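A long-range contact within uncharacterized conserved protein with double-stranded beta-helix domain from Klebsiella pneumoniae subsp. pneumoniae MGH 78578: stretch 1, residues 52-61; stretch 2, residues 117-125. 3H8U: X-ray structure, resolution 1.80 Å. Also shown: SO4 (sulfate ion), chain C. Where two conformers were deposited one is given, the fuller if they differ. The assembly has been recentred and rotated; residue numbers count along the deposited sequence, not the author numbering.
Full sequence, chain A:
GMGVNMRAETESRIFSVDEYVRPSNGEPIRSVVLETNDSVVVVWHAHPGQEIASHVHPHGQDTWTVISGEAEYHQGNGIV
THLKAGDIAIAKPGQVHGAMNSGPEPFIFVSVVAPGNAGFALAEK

Stretch 1 (52-61) IASHVHPHGQ
Stretch 2, residues 117-125: NAGFALAEK

The contact is a short antiparallel β pairing between a strand and the chain's C-terminal segment, extended at one end by water bridges to E124 and at the other by a sulfate-linked loop.

The register rests on two bridges. H55 faces L122 as a non-hydrogen-bonded pair, CA to CA 4.1 Å, and V56 faces A121 as a hydrogen-bonded pair, CA to CA 5.4 Å. Around V56 the bonds are reciprocal: V56 N donates to A121 O at 2.8 Å (165°), and A121 N donates to V56 O at 2.9 Å (158°). The next bond along is A123 N to S54 O, 3.1 Å and nearly straight at 172°. Backbone angles fit this extended geometry: V56 lies at -131/140, A121 at -134/138, and H55 is flatter at -157/165. Two CA-H...O contacts accompany the ladder at and past V56: F120 CA lies 3.1 Å from V56 O, and H57 CA lies 3.4 Å from G119 O.

Side chains alternate between the two faces of the sheet. H55 and L122 share one. H55 takes chi1 p (60°) and chi2 -71°, which turns its ring back along its own strand so that ND1 donates to A53 O at 2.7 Å. F120, also chi1 p (76°) with chi2 89°, sets its ring obliquely to that of H55, centroids 5.7 Å apart and planes at 77°. L122, m then t, brings CD2 to 4.0 Å from A53 CB, an apolar contact. V56 and A121 share the other face, where V56 (chi1 p) places CG1 4.2 Å from A121 CB and 3.9 Å from A123 CB; the methyl groups make a small apolar patch.

Beyond the strand pairing, H57 (chi1 m, chi2 96°) brings CD2 to 3.3 Å from G119 O, which lies at the ring edge near its plane. P58, at -58/-29, interrupts the extended backbone, while its CD stays 3.5 Å from G119 O. G60, extended at -150/156, packs its CA 3.8 Å from A118 CB; an ideal CB on G60 would fall 2.5 Å from that methyl, so the glycine makes room for A118, whose CB points toward stretch 1.

Water 3 and the sulfate, probably from the crystallisation liquor, link the loops. The water accepts from H59 N at 2.8 Å and donates to G119 O at 2.7 Å and to sulfate O4 at 2.6 Å. H59 ND1 donates to sulfate O1 at 2.6 Å, and G119 N to sulfate O4 at 3.1 Å.

At the other end, E124 (m, m, chi3 -29°) starts away from stretch 1 but its end returns. Water 1 donates to S54 O at 2.7 Å and to E124 OE2 at 2.6 Å; water 2 accepts from S54 N at 3.0 Å and donates to E124 OE2 at 2.5 Å. The contact buries 546 Å² in all, and S54, with 68 Å² covered, contributes most.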

ATOM      1  N   ILE A  52     -15.975   8.176  -0.431  1.00 31.06           N
ATOM      2  CA  ILE A  52     -14.994   8.389  -1.481  1.00 31.16           C
ATOM      3  C   ILE A  52     -15.781   8.300  -2.808  1.00 31.14           C
ATOM      4  O   ILE A  52     -16.288   7.243  -3.130  1.00 28.69           O
ATOM      5  CB  ILE A  52     -13.919   7.276  -1.425  1.00 32.31           C
ATOM      6  CG1 ILE A  52     -13.247   7.181  -0.033  1.00 34.36           C
ATOM      7  CG2 ILE A  52     -12.887   7.469  -2.508  1.00 33.07           C
ATOM      8  CD1 ILE A  52     -12.429   8.366   0.367  1.00 34.64           C
ATOM      9  N   ALA A  53     -15.895   9.382  -3.569  1.00 30.71           N
ATOM     10  CA  ALA A  53     -16.689   9.358  -4.794  1.00 30.65           C
ATOM     11  C   ALA A  53     -16.200   8.311  -5.771  1.00 29.60           C
ATOM     12  O   ALA A  53     -15.001   8.097  -5.915  1.00 30.54           O
ATOM     13  CB  ALA A  53     -16.691  10.702  -5.484  1.00 30.57           C
ATOM     14  N   SER A  54     -17.161   7.669  -6.421  1.00 28.84           N
ATOM     15  CA  SER A  54     -16.896   6.656  -7.404  1.00 29.42           C
ATOM     16  C   SER A  54     -16.289   7.289  -8.650  1.00 29.18           C
ATOM     17  O   SER A  54     -16.730   8.349  -9.136  1.00 27.92           O
ATOM     18  CB  SER A  54     -18.168   5.869  -7.744  1.00 29.25           C
ATOM     19  OG  SER A  54     -18.534   5.072  -6.621  1.00 33.19           O
ATOM     20  N   HIS A  55     -15.260   6.614  -9.134  1.00 29.15           N
ATOM     21  CA  HIS A  55     -14.463   7.091 -10.233  1.00 28.81           C
ATOM     22  C   HIS A  55     -13.747   5.927 -10.922  1.00 28.81           C
ATOM     23  O   HIS A  55     -13.685   4.810 -10.412  1.00 28.47           O
ATOM     24  CB  HIS A  55     -13.452   8.165  -9.764  1.00 28.73           C
ATOM     25  CG  HIS A  55     -12.463   7.712  -8.728  1.00 29.93           C
ATOM     26  ND1 HIS A  55     -12.806   7.445  -7.410  1.00 30.91           N
ATOM     27  CD2 HIS A  55     -11.119   7.562  -8.798  1.00 31.45           C
ATOM     28  CE1 HIS A  55     -11.720   7.116  -6.735  1.00 32.43           C
ATOM     29  NE2 HIS A  55     -10.677   7.212  -7.541  1.00 31.36           N
ATOM     30  N   VAL A  56     -13.245   6.237 -12.113  1.00 28.63           N
ATOM     31  CA  VAL A  56     -12.479   5.290 -12.899  0.50 28.89           C
ATOM     32  C   VAL A  56     -11.167   5.948 -13.386  1.00 28.93           C
ATOM     33  O   VAL A  56     -11.158   7.120 -13.764  1.00 28.75           O
ATOM     34  CB  VAL A  56     -13.355   4.764 -14.092  0.50 28.93           C
ATOM     35  CG1 VAL A  56     -13.943   5.916 -14.900  0.50 30.58           C
ATOM     36  CG2 VAL A  56     -12.570   3.810 -14.986  0.50 29.82           C
ATOM     37  N   HIS A  57     -10.073   5.195 -13.369  1.00 27.89           N
ATOM     38  CA  HIS A  57      -8.836   5.615 -14.001  1.00 29.10           C
ATOM     39  C   HIS A  57      -8.800   4.785 -15.288  1.00 29.57           C
ATOM     40  O   HIS A  57      -8.629   3.565 -15.215  1.00 29.09           O
ATOM     41  CB  HIS A  57      -7.580   5.268 -13.184  1.00 29.09           C
ATOM     42  CG  HIS A  57      -7.505   5.935 -11.851  1.00 29.29           C
ATOM     43  ND1 HIS A  57      -7.927   5.315 -10.700  1.00 31.38           N
ATOM     44  CD2 HIS A  57      -7.002   7.128 -11.474  1.00 30.44           C
ATOM     45  CE1 HIS A  57      -7.747   6.127  -9.678  1.00 30.93           C
ATOM     46  NE2 HIS A  57      -7.183   7.236 -10.122  1.00 32.92           N
ATOM     47  N   PRO A  58      -8.964   5.430 -16.457  1.00 29.24           N
ATOM     48  CA  PRO A  58      -8.920   4.714 -17.739  1.00 29.31           C
ATOM     49  C   PRO A  58      -7.616   3.952 -18.007  1.00 29.20           C
ATOM     50  O   PRO A  58      -7.610   2.934 -18.722  1.00 29.14           O
ATOM     51  CB  PRO A  58      -9.076   5.836 -18.742  1.00 29.18           C
ATOM     52  CG  PRO A  58      -9.882   6.826 -18.034  1.00 30.04           C
ATOM     53  CD  PRO A  58      -9.299   6.840 -16.671  1.00 29.23           C
ATOM     54  N   HIS A  59      -6.539   4.469 -17.446  1.00 29.09           N
ATOM     55  CA  HIS A  59      -5.204   3.952 -17.696  1.00 30.01           C
ATOM     56  C   HIS A  59      -4.345   3.820 -16.446  1.00 30.25           C
ATOM     57  O   HIS A  59      -3.132   3.959 -16.517  1.00 32.17           O
ATOM     58  CB  HIS A  59      -4.517   4.845 -18.749  1.00 29.66           C
ATOM     59  CG  HIS A  59      -5.194   4.820 -20.085  1.00 30.13           C
ATOM     60  ND1 HIS A  59      -5.737   5.949 -20.666  1.00 30.97           N
ATOM     61  CD2 HIS A  59      -5.507   3.789 -20.905  1.00 30.05           C
ATOM     62  CE1 HIS A  59      -6.315   5.621 -21.807  1.00 28.91           C
ATOM     63  NE2 HIS A  59      -6.186   4.317 -21.981  1.00 31.32           N
ATOM     64  N   GLY A  60      -4.961   3.503 -15.310  1.00 30.24           N
ATOM     65  CA  GLY A  60      -4.216   3.274 -14.076  1.00 29.42           C
ATOM     66  C   GLY A  60      -4.918   2.291 -13.190  1.00 29.90           C
ATOM     67  O   GLY A  60      -6.134   2.080 -13.336  1.00 30.35           O
ATOM     68  N   GLN A  61      -4.137   1.654 -12.328  1.00 29.10           N
ATOM     69  CA  GLN A  61      -4.617   0.780 -11.273  1.00 29.09           C
ATOM     70  C   GLN A  61      -4.547   1.517  -9.944  1.00 29.46           C
ATOM     71  O   GLN A  61      -3.558   2.223  -9.657  1.00 29.68           O
ATOM     72  CB  GLN A  61      -3.758  -0.487 -11.209  1.00 28.67           C
ATOM     73  CG  GLN A  61      -4.148  -1.424 -10.069  1.00 29.20           C
ATOM     74  CD  GLN A  61      -3.401  -2.687 -10.125  1.00 28.51           C
ATOM     75  OE1 GLN A  61      -3.161  -3.228 -11.233  1.00 27.84           O
ATOM     76  NE2 GLN A  61      -3.102  -3.255  -8.953  1.00 29.01           N
ATOM     77  N   ASN A 117       0.817   9.460 -13.189  1.00 36.96           N
ATOM     78  CA  ASN A 117       0.044  10.477 -13.908  1.00 38.99           C
ATOM     79  C   ASN A 117      -1.318   9.996 -14.430  1.00 38.27           C
ATOM     80  O   ASN A 117      -1.923  10.662 -15.262  1.00 39.11           O
ATOM     81  CB  ASN A 117       0.879  11.092 -15.051  1.00 39.57           C
ATOM     82  CG  ASN A 117       0.961  10.206 -16.296  1.00 43.26           C
ATOM     83  OD1 ASN A 117       0.459   9.064 -16.336  1.00 48.87           O
ATOM     84  ND2 ASN A 117       1.608  10.745 -17.342  1.00 45.66           N
ATOM     85  N   ALA A 118      -1.789   8.845 -13.954  1.00 37.38           N
ATOM     86  CA  ALA A 118      -3.079   8.321 -14.401  1.00 36.53           C
ATOM     87  C   ALA A 118      -4.191   9.292 -14.021  1.00 36.46           C
ATOM     88  O   ALA A 118      -4.378   9.639 -12.835  1.00 37.06           O
ATOM     89  CB  ALA A 118      -3.356   6.941 -13.817  1.00 36.93           C
ATOM     90  N   GLY A 119      -4.930   9.721 -15.038  1.00 35.23           N
ATOM     91  CA  GLY A 119      -6.086  10.578 -14.843  1.00 35.46           C
ATOM     92  C   GLY A 119      -7.296   9.777 -14.413  1.00 34.68           C
ATOM     93  O   GLY A 119      -7.269   8.551 -14.420  1.00 35.11           O
ATOM     94  N   PHE A 120      -8.353  10.470 -14.033  1.00 34.33           N
ATOM     95  CA  PHE A 120      -9.567   9.796 -13.624  1.00 34.32           C
ATOM     96  C   PHE A 120     -10.783  10.551 -14.097  1.00 32.75           C
ATOM     97  O   PHE A 120     -10.701  11.735 -14.479  1.00 32.31           O
ATOM     98  CB  PHE A 120      -9.614   9.624 -12.100  1.00 36.33           C
ATOM     99  CG  PHE A 120      -9.944  10.894 -11.363  1.00 37.41           C
ATOM    100  CD1 PHE A 120     -11.258  11.224 -11.100  1.00 38.27           C
ATOM    101  CD2 PHE A 120      -8.940  11.766 -10.978  1.00 41.67           C
ATOM    102  CE1 PHE A 120     -11.598  12.397 -10.455  1.00 40.21           C
ATOM    103  CE2 PHE A 120      -9.247  12.963 -10.330  1.00 41.35           C
ATOM    104  CZ  PHE A 120     -10.585  13.282 -10.064  1.00 41.58           C
ATOM    105  N   ALA A 121     -11.913   9.853 -14.075  1.00 31.55           N
ATOM    106  CA  ALA A 121     -13.206  10.446 -14.368  1.00 30.20           C
ATOM    107  C   ALA A 121     -14.157   9.972 -13.298  1.00 29.64           C
ATOM    108  O   ALA A 121     -14.100   8.818 -12.907  1.00 28.36           O
ATOM    109  CB  ALA A 121     -13.693   9.999 -15.723  1.00 30.91           C
ATOM    110  N   LEU A 122     -15.014  10.870 -12.800  1.00 28.67           N
ATOM    111  CA  LEU A 122     -16.105  10.472 -11.917  1.00 28.71           C
ATOM    112  C   LEU A 122     -17.074   9.610 -12.710  1.00 28.53           C
ATOM    113  O   LEU A 122     -17.345   9.894 -13.877  1.00 25.96           O
ATOM    114  CB  LEU A 122     -16.859  11.676 -11.387  1.00 29.18           C
ATOM    115  CG  LEU A 122     -16.105  12.549 -10.407  1.00 31.22           C
ATOM    116  CD1 LEU A 122     -16.973  13.720  -9.975  1.00 31.46           C
ATOM    117  CD2 LEU A 122     -15.694  11.743  -9.216  1.00 31.63           C
ATOM    118  N   ALA A 123     -17.556   8.534 -12.091  1.00 28.70           N
ATOM    119  CA  ALA A 123     -18.418   7.573 -12.768  1.00 29.17           C
ATOM    120  C   ALA A 123     -19.111   6.675 -11.762  1.00 29.65           C
ATOM    121  O   ALA A 123     -18.479   6.263 -10.812  1.00 30.12           O
ATOM    122  CB  ALA A 123     -17.587   6.705 -13.727  1.00 29.61           C
ATOM    123  N   GLU A 124     -20.383   6.335 -11.998  1.00 29.27           N
ATOM    124  CA  GLU A 124     -21.081   5.360 -11.129  1.00 30.69           C
ATOM    125  C   GLU A 124     -21.194   3.964 -11.772  1.00 30.74           C
ATOM    126  O   GLU A 124     -21.522   2.983 -11.119  1.00 31.58           O
ATOM    127  CB  GLU A 124     -22.457   5.879 -10.731  1.00 30.54           C
ATOM    128  CG  GLU A 124     -22.414   7.192  -9.935  1.00 33.42           C
ATOM    129  CD  GLU A 124     -21.782   7.046  -8.561  1.00 34.66           C
ATOM    130  OE1 GLU A 124     -21.867   5.947  -7.975  1.00 40.00           O
ATOM    131  OE2 GLU A 124     -21.145   8.011  -8.056  1.00 36.14           O
ATOM    132  N   LYS A 125     -20.944   3.902 -13.068  1.00 30.79           N
ATOM    133  CA  LYS A 125     -20.995   2.655 -13.822  0.50 30.57           C
ATOM    134  C   LYS A 125     -20.089   2.777 -15.038  1.00 30.82           C
ATOM    135  O   LYS A 125     -19.872   1.813 -15.773  1.00 31.26           O
ATOM    136  CB  LYS A 125     -22.433   2.351 -14.241  0.50 30.44           C
ATOM    137  CG  LYS A 125     -23.062   3.369 -15.187  0.50 30.70           C
ATOM    138  CD  LYS A 125     -24.425   2.898 -15.677  0.50 31.05           C
ATOM    139  CE  LYS A 125     -25.163   3.992 -16.433  0.50 31.88           C
ATOM    140  NZ  LYS A 125     -25.553   5.095 -15.510  0.50 32.87           N
ATOM    141  OXT LYS A 125     -19.545   3.861 -15.301  1.00 29.73           O
TER
HETATM  142  S   SO4 C 208      -4.890   8.995 -18.706  1.00 70.04           S
HETATM  143  O1  SO4 C 208      -5.886   8.236 -19.468  1.00 71.58           O
HETATM  144  O2  SO4 C 208      -3.789   9.410 -19.576  1.00 71.22           O
HETATM  145  O3  SO4 C 208      -5.536  10.189 -18.151  1.00 71.18           O
HETATM  146  O4  SO4 C 208      -4.342   8.148 -17.650  1.00 70.18           O
HETATM  147  O   HOH W   1     -19.209   9.439  -9.060  1.00 18.21           O
HETATM  148  O   HOH W   2     -20.026   8.258  -5.863  1.00 18.69           O
HETATM  149  O   HOH W   3      -6.012   6.867 -16.125  1.00 19.96           O